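Local coordinates for protein succinate-semialdehyde dehydrogenase (NAD(P)(+)) (Marinobacter aquaeolei, PDB 3RH9) that probably oxidises succinate semialdehyde to succinate with NAD+ or NADP+ as the coenzyme, as a member of the aldehyde dehydrogenase family, at residues Phe116-Cys120 / Ala165-Ala170; His123-Leu127 / Leu471-Val475; Leu435-His439 / Phe454-Lys458; Thr449-Pro453 / Glu465-Glu469. One frame throughout, in Å; residues are numbered along the deposited sequence.

From the N terminus, helix 103-123 first meets helix 162-174, and contact 1 closes a loop of 44 residues there. At the end of helix 103-123, 123-127 pairs with 471-475, so contact 2 spans almost the whole remaining chain; it crosses contact 1, and Cys120 touches Leu471 where the two adjoin. Contacts 3 and 4 both nest inside the long loop of contact 2 and cross one another, since 435-439 pairs with 454-458 and 449-453 with 465-469. Contact 1 closes before either begins, yet touches contact 4 through the Lys167-Glu465 salt bridge. Together they join the helical layer of the six-strand sheet, the edge of the seven-strand sheet and the C-terminal segment.

Contact 1. Residues Phe116-Cys120 / Ala165-Ala170; sequences FFDYC and AKKLSA
Phe116 and Phe117 lie against Ala165, Lys166 and Ser169 where two nearly parallel helices pack in the Rossmann-like part of the aldehyde dehydrogenase fold. Helix 162-174 is the connection of a beta-alpha-beta crossover between strands 151-154 and 178-181, and helix 103-123 runs beside it, the local axes 8.7 Å apart at an angle of 25°. The Phe116 side chain starts with CB near Ser169 OG, at 3.6 Å, and beside the carbonyl oxygen of Ala165. Its CG passes Lys166 CA, and from there the ring slides under the lysine chain. Lys166 CG stands over one ring face, toward the rim and 3.6 Å from the centroid, while CZ at the far end also meets Lys166 CE, 3.7 Å away. With the lysine extended beyond CG, its aliphatic part lines the ring, and its nearest atoms lie about 4 Å from the side chain of Glu256, the predicted active-site residue. Phe117 presents a face to Ser169 CB in a second CH-pi contact, and its CZ reaches Leu168 CB; Phe193 of helix 188-197 and Leu77 of helix 70-86 also pack on this ring. Near the C-terminal end of the contact, Cys120 SG rests 3.8 Å from Ser169 CB.

Contact 2. Residues His123-Leu127 / Leu471-Val475; sequences HISAL and LFEFV
Leu127 and Phe472 make the one CH-pi interaction here: methyl CD2 of the leucine sits over the centre of the ring, 3.6 Å from the centroid and 10° off the ring normal. The two side chains run alongside in opposing senses, and with Phe472 CG anti to its carbonyl carbon (chi1 -78°) the ring comes to lie beneath that methyl. Apolar contacts extend the patch. Leu127 CD2 also meets Val475 CG2 at 3.9 Å, while Leu471 CD1 touches both His123 CB, 3.6 Å away, and Ala126 CB, 4.0 Å away. A third group brings carbon against carbonyl oxygen: Leu471 CD1 lies near His123 O, Leu127 CD2 near Leu471 O, and Phe472 CZ approaches Ala126 O at 3.3 Å. Among these carbonyls, His123 O already accepts the amide of Ala126, a bond that belongs to the 3-10 turn following helix 103-123. Outside the contact, Tyr145 of the same chain meets Phe472 edge-to-face. An alanine in place of Phe472 would probably leave the Leu127 methyl without the ring beneath it, and Tyr145 without its ring partner. No hydrogen bond crosses between the segments, so the turn and the loop between helix 467-471 and strand 475-482 are held together by the fit of carbon surfaces, with neither direction nor charge fixing the pairing.

Contact 3. Residues Leu435-His439 / Phe454-Lys458; sequences LRFGH and FGGMK
Arg436 lays one face of its guanidinium under the selenium of Met457, a selenomethionine, with SE 3.9 Å from NE and the side chains crossing at about a right angle. Its NH2 bonds to Pro147 O of the second subunit; an alanine here would probably leave that carbonyl without its mate and take the guanidinium face away from the selenium. With CE of Met457 anti to CB (chi3 -167°), that methyl reaches Phe437 O, 3.5 Å from CE; the same oxygen bonds to Gln478 of the second subunit. The backbones come together at the glycines: Gly438 CA points its hydrogen at Gly455 O in a nearly straight CA-H...O contact of 3.1 Å, and a beta carbon there would collide with that oxygen. Beside it, Phe454 and His439 form an offset edge-to-face pair, the phenyl edge toward the imidazole face, centroids 5.8 Å apart and planes at 73°. Lys458 is looser: NZ comes no nearer to Arg436 O than 3.8 Å, bonding instead to Phe414 O. The contact sits where helix 425-434 leads into strand 439-442, an outermost strand of the seven-strand sheet, while 454-458 runs on to strand 461-462 at the margin of the six-strand sheet.

Contact 4. Residues Thr449-Pro453 / Glu465-Glu469; sequences TPEAP and EGGLE
Glu469 folds its side chain across the ring of Pro453, its CG 3.4 Å from Pro453 CB and its OE2 3.7 Å from Pro453 CG. The glutamate is bent at chi2 (-74°), which turns the carboxylate back along the ring, and its OE1 bonds to Tyr145 OH of the second subunit. Pro453 directly follows a type I beta turn, Thr449 to Ala452, closed by the amide of Ala452 on Thr449 O. The turn abuts the segment leading into the short helix 467-471, near the C terminus of the aldehyde dehydrogenase fold. Inside the turn, Thr449 OG1 donates to Glu451 OE1, which ties the glutamate carboxylate back to Thr449, the first residue of the turn. Backbone meets backbone around two glycines. Gly466 and Gly467 bring no side chain to the contact, and a beta carbon on either would run into 449-453, against Ala452 O for Gly466 and against Ala452 CA and Pro453 CD for Gly467. Pro453 CA also faces two carbonyl oxygens, those of Glu465 and Gly466, in CA-H...O contacts of 3.5 Å each. Glu465 carries its own carboxylate away from the turn, to a salt bridge with Lys167; its side chain and that of Glu256, the predicted active-site residue, have their nearest atoms about 3 Å apart, consistent with a place beside the active site. The one hydrogen bond between the segments is nearly straight, at 173°: Gly467 N donates to Pro450 O over 2.7 Å, approaching from above the carbonyl plane.

Contact 1. Residues Phe116-Cys120 / Ala165-Ala170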
loop_
_atom_site.group_PDB
_atom_site.type_symbol
_atom_site.label_atom_id
_atom_site.label_comp_id
_atom_site.label_asym_id
_atom_site.label_seq_id
_atom_site.Cartn_x
_atom_site.Cartn_y
_atom_site.Cartn_z
ATOM N N PHE A 116 -5.323 20.869 -6.548
ATOM C CA PHE A 116 -5.110 19.441 -6.697
ATOM C C PHE A 116 -5.592 19.022 -8.066
ATOM O O PHE A 116 -4.938 18.261 -8.786
ATOM C CB PHE A 116 -5.831 18.667 -5.593
ATOM C CG PHE A 116 -5.100 18.692 -4.294
ATOM C CD1 PHE A 116 -3.982 17.891 -4.103
ATOM C CD2 PHE A 116 -5.494 19.547 -3.271
ATOM C CE1 PHE A 116 -3.285 17.917 -2.916
ATOM C CE2 PHE A 116 -4.792 19.577 -2.070
ATOM C CZ PHE A 116 -3.681 18.762 -1.898
ATOM N N PHE A 117 -6.744 19.554 -8.426
ATOM C CA PHE A 117 -7.313 19.303 -9.729
ATOM C C PHE A 117 -6.433 19.899 -10.810
ATOM O O PHE A 117 -6.221 19.297 -11.858
ATOM C CB PHE A 117 -8.737 19.837 -9.774
ATOM C CG PHE A 117 -9.712 18.944 -9.082
ATOM C CD1 PHE A 117 -10.149 19.233 -7.815
ATOM C CD2 PHE A 117 -10.158 17.783 -9.691
ATOM C CE1 PHE A 117 -11.043 18.394 -7.179
ATOM C CE2 PHE A 117 -11.038 16.943 -9.062
ATOM C CZ PHE A 117 -11.487 17.245 -7.810
ATOM N N ASP A 118 -5.901 21.080 -10.544
ATOM C CA ASP A 118 -5.014 21.700 -11.500
ATOM C C ASP A 118 -3.792 20.824 -11.665
ATOM O O ASP A 118 -3.346 20.559 -12.774
ATOM C CB ASP A 118 -4.590 23.101 -11.052
ATOM C CG ASP A 118 -3.828 23.847 -12.140
ATOM O OD1 ASP A 118 -4.310 23.903 -13.299
ATOM O OD2 ASP A 118 -2.738 24.366 -11.846
ATOM N N TYR A 119 -3.252 20.362 -10.551
ATOM C CA TYR A 119 -1.994 19.667 -10.613
ATOM C C TYR A 119 -2.175 18.335 -11.326
ATOM O O TYR A 119 -1.306 17.899 -12.080
ATOM C CB TYR A 119 -1.397 19.484 -9.229
ATOM C CG TYR A 119 -0.180 18.621 -9.283
ATOM C CD1 TYR A 119 -0.288 17.242 -9.166
ATOM C CD2 TYR A 119 1.082 19.177 -9.491
ATOM C CE1 TYR A 119 0.829 16.441 -9.240
ATOM C CE2 TYR A 119 2.214 18.374 -9.563
ATOM C CZ TYR A 119 2.073 17.009 -9.440
ATOM O OH TYR A 119 3.174 16.200 -9.502
ATOM N N CYS A 120 -3.320 17.703 -11.110
ATOM C CA CYS A 120 -3.609 16.432 -11.765
ATOM C C CYS A 120 -3.884 16.561 -13.254
ATOM O O CYS A 120 -3.596 15.648 -14.024
ATOM C CB CYS A 120 -4.770 15.729 -11.074
ATOM S SG CYS A 120 -4.231 14.818 -9.639
ATOM N N ALA A 165 -10.772 16.752 -2.301
ATOM C CA ALA A 165 -10.090 17.253 -3.494
ATOM C C ALA A 165 -8.825 16.458 -3.794
ATOM O O ALA A 165 -8.507 16.204 -4.958
ATOM C CB ALA A 165 -9.765 18.725 -3.349
ATOM N N LYS A 166 -8.109 16.076 -2.736
ATOM C CA LYS A 166 -6.903 15.267 -2.868
ATOM C C LYS A 166 -7.248 13.907 -3.458
ATOM O O LYS A 166 -6.520 13.373 -4.289
ATOM C CB LYS A 166 -6.211 15.057 -1.514
ATOM C CG LYS A 166 -5.755 16.329 -0.789
ATOM C CD LYS A 166 -5.310 15.998 0.639
ATOM C CE LYS A 166 -4.600 17.168 1.308
ATOM N NZ LYS A 166 -4.015 16.811 2.658
ATOM N N LYS A 167 -8.359 13.339 -3.026
ATOM C CA LYS A 167 -8.669 11.980 -3.422
ATOM C C LYS A 167 -9.275 11.917 -4.814
ATOM O O LYS A 167 -8.986 11.009 -5.580
ATOM C CB LYS A 167 -9.599 11.309 -2.406
ATOM C CG LYS A 167 -9.059 11.244 -1.000
ATOM C CD LYS A 167 -9.949 10.384 -0.107
ATOM C CE LYS A 167 -9.457 10.406 1.328
ATOM N NZ LYS A 167 -8.076 9.866 1.441
ATOM N N LEU A 168 -10.124 12.885 -5.135
ATOM C CA LEU A 168 -10.932 12.802 -6.343
ATOM C C LEU A 168 -10.150 13.228 -7.574
ATOM O O LEU A 168 -10.316 12.661 -8.642
ATOM C CB LEU A 168 -12.208 13.613 -6.191
ATOM C CG LEU A 168 -13.203 13.440 -7.334
ATOM C CD1 LEU A 168 -13.254 11.981 -7.767
ATOM C CD2 LEU A 168 -14.596 13.975 -6.961
ATOM N N SER A 169 -9.283 14.216 -7.417
ATOM C CA SER A 169 -8.372 14.602 -8.483
ATOM C C SER A 169 -7.506 13.432 -8.959
ATOM O O SER A 169 -7.272 13.276 -10.157
ATOM C CB SER A 169 -7.488 15.749 -8.030
ATOM O OG SER A 169 -6.901 15.453 -6.778
ATOM N N ALA A 170 -7.023 12.611 -8.031
ATOM C CA ALA A 170 -6.209 11.446 -8.404
ATOM C C ALA A 170 -7.066 10.317 -8.979
ATOM O O ALA A 170 -6.691 9.681 -9.949
ATOM C CB ALA A 170 -5.371 10.954 -7.228
#

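Contact 2. Residues His123-Leu127 / Leu471-Val475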
loop_
_atom_site.group_PDB
_atom_site.type_symbol
_atom_site.label_atom_id
_atom_site.label_comp_id
_atom_site.label_asym_id
_atom_site.label_seq_id
_atom_site.Cartn_x
_atom_site.Cartn_y
_atom_site.Cartn_z
ATOM N N HIS A 123 -0.445 16.926 -14.809
ATOM C CA HIS A 123 0.421 15.743 -14.735
ATOM C C HIS A 123 -0.230 14.399 -15.051
ATOM O O HIS A 123 0.392 13.356 -14.893
ATOM C CB HIS A 123 1.105 15.684 -13.378
ATOM C CG HIS A 123 1.944 16.885 -13.089
ATOM N ND1 HIS A 123 3.279 16.952 -13.418
ATOM C CD2 HIS A 123 1.629 18.078 -12.536
ATOM C CE1 HIS A 123 3.760 18.127 -13.053
ATOM N NE2 HIS A 123 2.782 18.829 -12.515
ATOM N N ILE A 124 -1.472 14.430 -15.510
ATOM C CA ILE A 124 -2.190 13.214 -15.844
ATOM C C ILE A 124 -1.378 12.300 -16.785
ATOM O O ILE A 124 -1.563 11.072 -16.799
ATOM C CB ILE A 124 -3.563 13.559 -16.456
ATOM C CG1 ILE A 124 -4.425 12.310 -16.603
ATOM C CG2 ILE A 124 -3.398 14.272 -17.797
ATOM C CD1 ILE A 124 -5.875 12.621 -16.959
ATOM N N SER A 125 -0.471 12.888 -17.562
ATOM C CA SER A 125 0.287 12.110 -18.546
ATOM C C SER A 125 1.212 11.110 -17.882
ATOM O O SER A 125 1.693 10.168 -18.521
ATOM C CB SER A 125 1.073 13.013 -19.497
ATOM O OG SER A 125 0.292 13.295 -20.648
ATOM N N ALA A 126 1.439 11.319 -16.588
ATOM C CA ALA A 126 2.269 10.432 -15.790
ATOM C C ALA A 126 1.773 8.978 -15.795
ATOM O O ALA A 126 2.560 8.063 -15.585
ATOM C CB ALA A 126 2.356 10.961 -14.380
ATOM N N LEU A 127 0.478 8.768 -16.041
ATOM C CA LEU A 127 -0.120 7.430 -15.992
ATOM C C LEU A 127 -0.125 6.726 -17.348
ATOM O O LEU A 127 -0.759 5.676 -17.516
ATOM C CB LEU A 127 -1.549 7.488 -15.436
ATOM C CG LEU A 127 -1.643 7.980 -13.992
ATOM C CD1 LEU A 127 -3.081 8.292 -13.586
ATOM C CD2 LEU A 127 -1.007 6.969 -13.058
ATOM N N LEU A 471 -0.696 10.529 -7.820
ATOM C CA LEU A 471 -1.327 10.202 -9.093
ATOM C C LEU A 471 -1.420 8.697 -9.300
ATOM O O LEU A 471 -2.276 8.240 -10.033
ATOM C CB LEU A 471 -0.548 10.814 -10.257
ATOM C CG LEU A 471 -0.868 12.234 -10.713
ATOM C CD1 LEU A 471 0.294 12.770 -11.516
ATOM C CD2 LEU A 471 -2.145 12.245 -11.549
ATOM N N PHE A 472 -0.544 7.940 -8.646
ATOM C CA PHE A 472 -0.514 6.482 -8.804
ATOM C C PHE A 472 -1.303 5.701 -7.750
ATOM O O PHE A 472 -1.238 4.477 -7.715
ATOM C CB PHE A 472 0.929 5.957 -8.860
ATOM C CG PHE A 472 1.585 6.164 -10.186
ATOM C CD1 PHE A 472 2.171 7.372 -10.499
ATOM C CD2 PHE A 472 1.604 5.154 -11.130
ATOM C CE1 PHE A 472 2.760 7.568 -11.722
ATOM C CE2 PHE A 472 2.197 5.344 -12.359
ATOM C CZ PHE A 472 2.768 6.554 -12.653
ATOM N N GLU A 473 -2.040 6.396 -6.901
ATOM C CA GLU A 473 -2.784 5.723 -5.852
ATOM C C GLU A 473 -3.915 4.866 -6.406
ATOM O O GLU A 473 -4.071 3.705 -6.022
ATOM C CB GLU A 473 -3.349 6.745 -4.867
ATOM C CG GLU A 473 -2.309 7.351 -3.933
ATOM C CD GLU A 473 -2.212 6.600 -2.616
ATOM O OE1 GLU A 473 -1.975 5.357 -2.636
ATOM O OE2 GLU A 473 -2.386 7.264 -1.560
ATOM N N PHE A 474 -4.705 5.439 -7.307
ATOM C CA PHE A 474 -5.885 4.746 -7.804
ATOM C C PHE A 474 -5.691 3.910 -9.062
ATOM O O PHE A 474 -6.647 3.670 -9.790
ATOM C CB PHE A 474 -7.021 5.738 -8.007
ATOM C CG PHE A 474 -7.428 6.409 -6.747
ATOM C CD1 PHE A 474 -6.909 7.648 -6.412
ATOM C CD2 PHE A 474 -8.287 5.776 -5.861
ATOM C CE1 PHE A 474 -7.273 8.264 -5.243
ATOM C CE2 PHE A 474 -8.645 6.384 -4.685
ATOM C CZ PHE A 474 -8.139 7.631 -4.376
ATOM N N VAL A 475 -4.472 3.456 -9.315
ATOM C CA VAL A 475 -4.244 2.581 -10.454
ATOM C C VAL A 475 -3.604 1.252 -10.051
ATOM O O VAL A 475 -2.910 1.167 -9.034
ATOM C CB VAL A 475 -3.396 3.273 -11.514
ATOM C CG1 VAL A 475 -4.210 4.343 -12.192
ATOM C CG2 VAL A 475 -2.143 3.876 -10.880
#

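Contact 3. Residues Leu435-His439 / Phe454-Lys458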
loop_
_atom_site.group_PDB
_atom_site.type_symbol
_atom_site.label_atom_id
_atom_site.label_comp_id
_atom_site.label_asym_id
_atom_site.label_seq_id
_atom_site.Cartn_x
_atom_site.Cartn_y
_atom_site.Cartn_z
ATOM N N LEU A 435 13.763 11.987 11.747
ATOM C CA LEU A 435 12.350 12.122 12.061
ATOM C C LEU A 435 11.547 11.181 11.208
ATOM O O LEU A 435 11.538 11.318 9.993
ATOM C CB LEU A 435 11.889 13.554 11.816
ATOM C CG LEU A 435 12.192 14.537 12.950
ATOM C CD1 LEU A 435 11.688 15.909 12.582
ATOM C CD2 LEU A 435 11.569 14.093 14.262
ATOM N N ARG A 436 10.881 10.215 11.830
ATOM C CA ARG A 436 10.028 9.296 11.084
ATOM C C ARG A 436 8.646 9.929 10.807
ATOM O O ARG A 436 7.620 9.476 11.315
ATOM C CB ARG A 436 9.872 7.980 11.849
ATOM C CG ARG A 436 11.167 7.400 12.395
ATOM C CD ARG A 436 11.678 6.263 11.526
ATOM N NE ARG A 436 12.132 6.747 10.227
ATOM C CZ ARG A 436 12.435 5.969 9.196
ATOM N NH1 ARG A 436 12.330 4.652 9.295
ATOM N NH2 ARG A 436 12.836 6.514 8.062
ATOM N N PHE A 437 8.636 10.991 10.015
ATOM C CA PHE A 437 7.397 11.654 9.637
ATOM C C PHE A 437 7.332 11.839 8.123
ATOM O O PHE A 437 8.343 12.058 7.461
ATOM C CB PHE A 437 7.247 12.987 10.365
ATOM C CG PHE A 437 6.996 12.832 11.820
ATOM C CD1 PHE A 437 8.040 12.577 12.691
ATOM C CD2 PHE A 437 5.709 12.908 12.324
ATOM C CE1 PHE A 437 7.799 12.410 14.019
ATOM C CE2 PHE A 437 5.465 12.735 13.660
ATOM C CZ PHE A 437 6.501 12.493 14.505
ATOM N N GLY A 438 6.131 11.728 7.574
ATOM C CA GLY A 438 5.965 11.838 6.145
ATOM C C GLY A 438 6.222 13.241 5.670
ATOM O O GLY A 438 6.518 13.452 4.508
ATOM N N HIS A 439 6.108 14.205 6.571
ATOM C CA HIS A 439 6.227 15.610 6.196
ATOM C C HIS A 439 7.033 16.349 7.264
ATOM O O HIS A 439 6.679 16.328 8.443
ATOM C CB HIS A 439 4.836 16.235 6.000
ATOM C CG HIS A 439 4.855 17.677 5.569
ATOM N ND1 HIS A 439 4.950 18.726 6.464
ATOM C CD2 HIS A 439 4.741 18.245 4.343
ATOM C CE1 HIS A 439 4.918 19.871 5.809
ATOM N NE2 HIS A 439 4.790 19.609 4.519
ATOM N N PHE A 454 2.264 13.410 0.311
ATOM C CA PHE A 454 1.976 13.601 1.729
ATOM C C PHE A 454 1.262 12.380 2.305
ATOM O O PHE A 454 0.349 11.837 1.693
ATOM C CB PHE A 454 1.144 14.863 1.961
ATOM C CG PHE A 454 0.730 15.064 3.398
ATOM C CD1 PHE A 454 1.624 15.574 4.327
ATOM C CD2 PHE A 454 -0.549 14.752 3.816
ATOM C CE1 PHE A 454 1.252 15.757 5.643
ATOM C CE2 PHE A 454 -0.930 14.936 5.139
ATOM C CZ PHE A 454 -0.030 15.432 6.047
ATOM N N GLY A 455 1.686 11.951 3.485
ATOM C CA GLY A 455 1.167 10.739 4.076
ATOM C C GLY A 455 2.024 10.359 5.252
ATOM O O GLY A 455 3.026 11.003 5.529
ATOM N N GLY A 456 1.635 9.307 5.953
ATOM C CA GLY A 456 2.309 8.973 7.179
ATOM C C GLY A 456 3.205 7.757 7.095
ATOM O O GLY A 456 2.940 6.827 6.318
HETATM N N MSE A 457 4.282 7.793 7.883
HETATM C CA MSE A 457 5.022 6.589 8.241
HETATM C C MSE A 457 4.322 6.064 9.460
HETATM O O MSE A 457 3.344 6.663 9.906
HETATM C CB MSE A 457 6.449 6.920 8.636
HETATM C CG MSE A 457 7.193 7.701 7.607
HETATM SE SE MSE A 457 9.103 7.546 7.948
HETATM C CE MSE A 457 9.753 8.977 6.748
ATOM N N LYS A 458 4.841 4.983 10.029
ATOM C CA LYS A 458 4.290 4.439 11.270
ATOM C C LYS A 458 2.765 4.256 11.188
ATOM O O LYS A 458 2.247 3.813 10.163
ATOM C CB LYS A 458 4.679 5.303 12.481
ATOM C CG LYS A 458 6.164 5.226 12.953
ATOM C CD LYS A 458 6.247 5.501 14.476
ATOM C CE LYS A 458 7.420 6.388 14.912
ATOM N NZ LYS A 458 7.195 7.894 14.782
#

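Contact 4. Residues Thr449-Pro453 / Glu465-Glu469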
loop_
_atom_site.group_PDB
_atom_site.type_symbol
_atom_site.label_atom_id
_atom_site.label_comp_id
_atom_site.label_asym_id
_atom_site.label_seq_id
_atom_site.Cartn_x
_atom_site.Cartn_y
_atom_site.Cartn_z
ATOM N N THR A 449 1.135 20.071 -0.002
ATOM C CA THR A 449 0.831 20.796 -1.233
ATOM C C THR A 449 0.567 19.828 -2.396
ATOM O O THR A 449 1.111 18.723 -2.416
ATOM C CB THR A 449 1.973 21.752 -1.586
ATOM O OG1 THR A 449 1.464 22.815 -2.393
ATOM C CG2 THR A 449 3.073 21.016 -2.331
ATOM N N PRO A 450 -0.277 20.231 -3.368
ATOM C CA PRO A 450 -0.648 19.302 -4.443
ATOM C C PRO A 450 0.557 18.784 -5.211
ATOM O O PRO A 450 0.522 17.671 -5.714
ATOM C CB PRO A 450 -1.533 20.159 -5.355
ATOM C CG PRO A 450 -2.039 21.239 -4.483
ATOM C CD PRO A 450 -0.908 21.547 -3.559
ATOM N N GLU A 451 1.615 19.587 -5.267
ATOM C CA GLU A 451 2.824 19.276 -6.013
ATOM C C GLU A 451 3.749 18.240 -5.357
ATOM O O GLU A 451 4.755 17.852 -5.951
ATOM C CB GLU A 451 3.615 20.559 -6.233
ATOM C CG GLU A 451 2.879 21.672 -6.971
ATOM C CD GLU A 451 2.169 22.658 -6.042
ATOM O OE1 GLU A 451 1.875 22.295 -4.887
ATOM O OE2 GLU A 451 1.898 23.803 -6.473
ATOM N N ALA A 452 3.442 17.801 -4.136
ATOM C CA ALA A 452 4.348 16.880 -3.427
ATOM C C ALA A 452 3.647 15.812 -2.568
ATOM O O ALA A 452 2.559 16.030 -2.063
ATOM C CB ALA A 452 5.383 17.661 -2.604
ATOM N N PRO A 453 4.271 14.637 -2.424
ATOM C CA PRO A 453 3.593 13.540 -1.718
ATOM C C PRO A 453 3.398 13.830 -0.237
ATOM O O PRO A 453 4.268 14.430 0.391
ATOM C CB PRO A 453 4.548 12.350 -1.914
ATOM C CG PRO A 453 5.908 12.988 -2.250
ATOM C CD PRO A 453 5.528 14.196 -3.062
ATOM N N GLU A 465 -0.732 11.075 -0.861
ATOM C CA GLU A 465 -1.580 11.886 -1.716
ATOM C C GLU A 465 -0.758 13.075 -2.171
ATOM O O GLU A 465 0.099 13.559 -1.437
ATOM C CB GLU A 465 -2.817 12.356 -0.957
ATOM C CG GLU A 465 -3.741 11.224 -0.545
ATOM C CD GLU A 465 -4.995 11.702 0.193
ATOM O OE1 GLU A 465 -4.896 12.724 0.925
ATOM O OE2 GLU A 465 -6.062 11.047 0.049
ATOM N N GLY A 466 -1.023 13.548 -3.382
ATOM C CA GLY A 466 -0.296 14.674 -3.939
ATOM C C GLY A 466 0.986 14.262 -4.640
ATOM O O GLY A 466 1.497 13.154 -4.443
ATOM N N GLY A 467 1.507 15.162 -5.464
ATOM C CA GLY A 467 2.680 14.871 -6.263
ATOM C C GLY A 467 2.475 13.669 -7.165
ATOM O O GLY A 467 1.355 13.247 -7.414
ATOM N N LEU A 468 3.576 13.108 -7.637
ATOM C CA LEU A 468 3.562 11.946 -8.506
ATOM C C LEU A 468 2.920 10.754 -7.857
ATOM O O LEU A 468 1.984 10.182 -8.394
ATOM C CB LEU A 468 4.985 11.535 -8.837
ATOM C CG LEU A 468 5.067 10.665 -10.085
ATOM C CD1 LEU A 468 5.201 11.593 -11.293
ATOM C CD2 LEU A 468 6.237 9.664 -10.005
ATOM N N GLU A 469 3.459 10.343 -6.715
ATOM C CA GLU A 469 2.995 9.105 -6.108
ATOM C C GLU A 469 1.489 9.156 -5.868
ATOM O O GLU A 469 0.801 8.139 -5.996
ATOM C CB GLU A 469 3.820 8.676 -4.868
ATOM C CG GLU A 469 4.589 9.761 -4.154
ATOM C CD GLU A 469 5.832 10.231 -4.910
ATOM O OE1 GLU A 469 6.888 9.557 -4.821
ATOM O OE2 GLU A 469 5.767 11.299 -5.580
#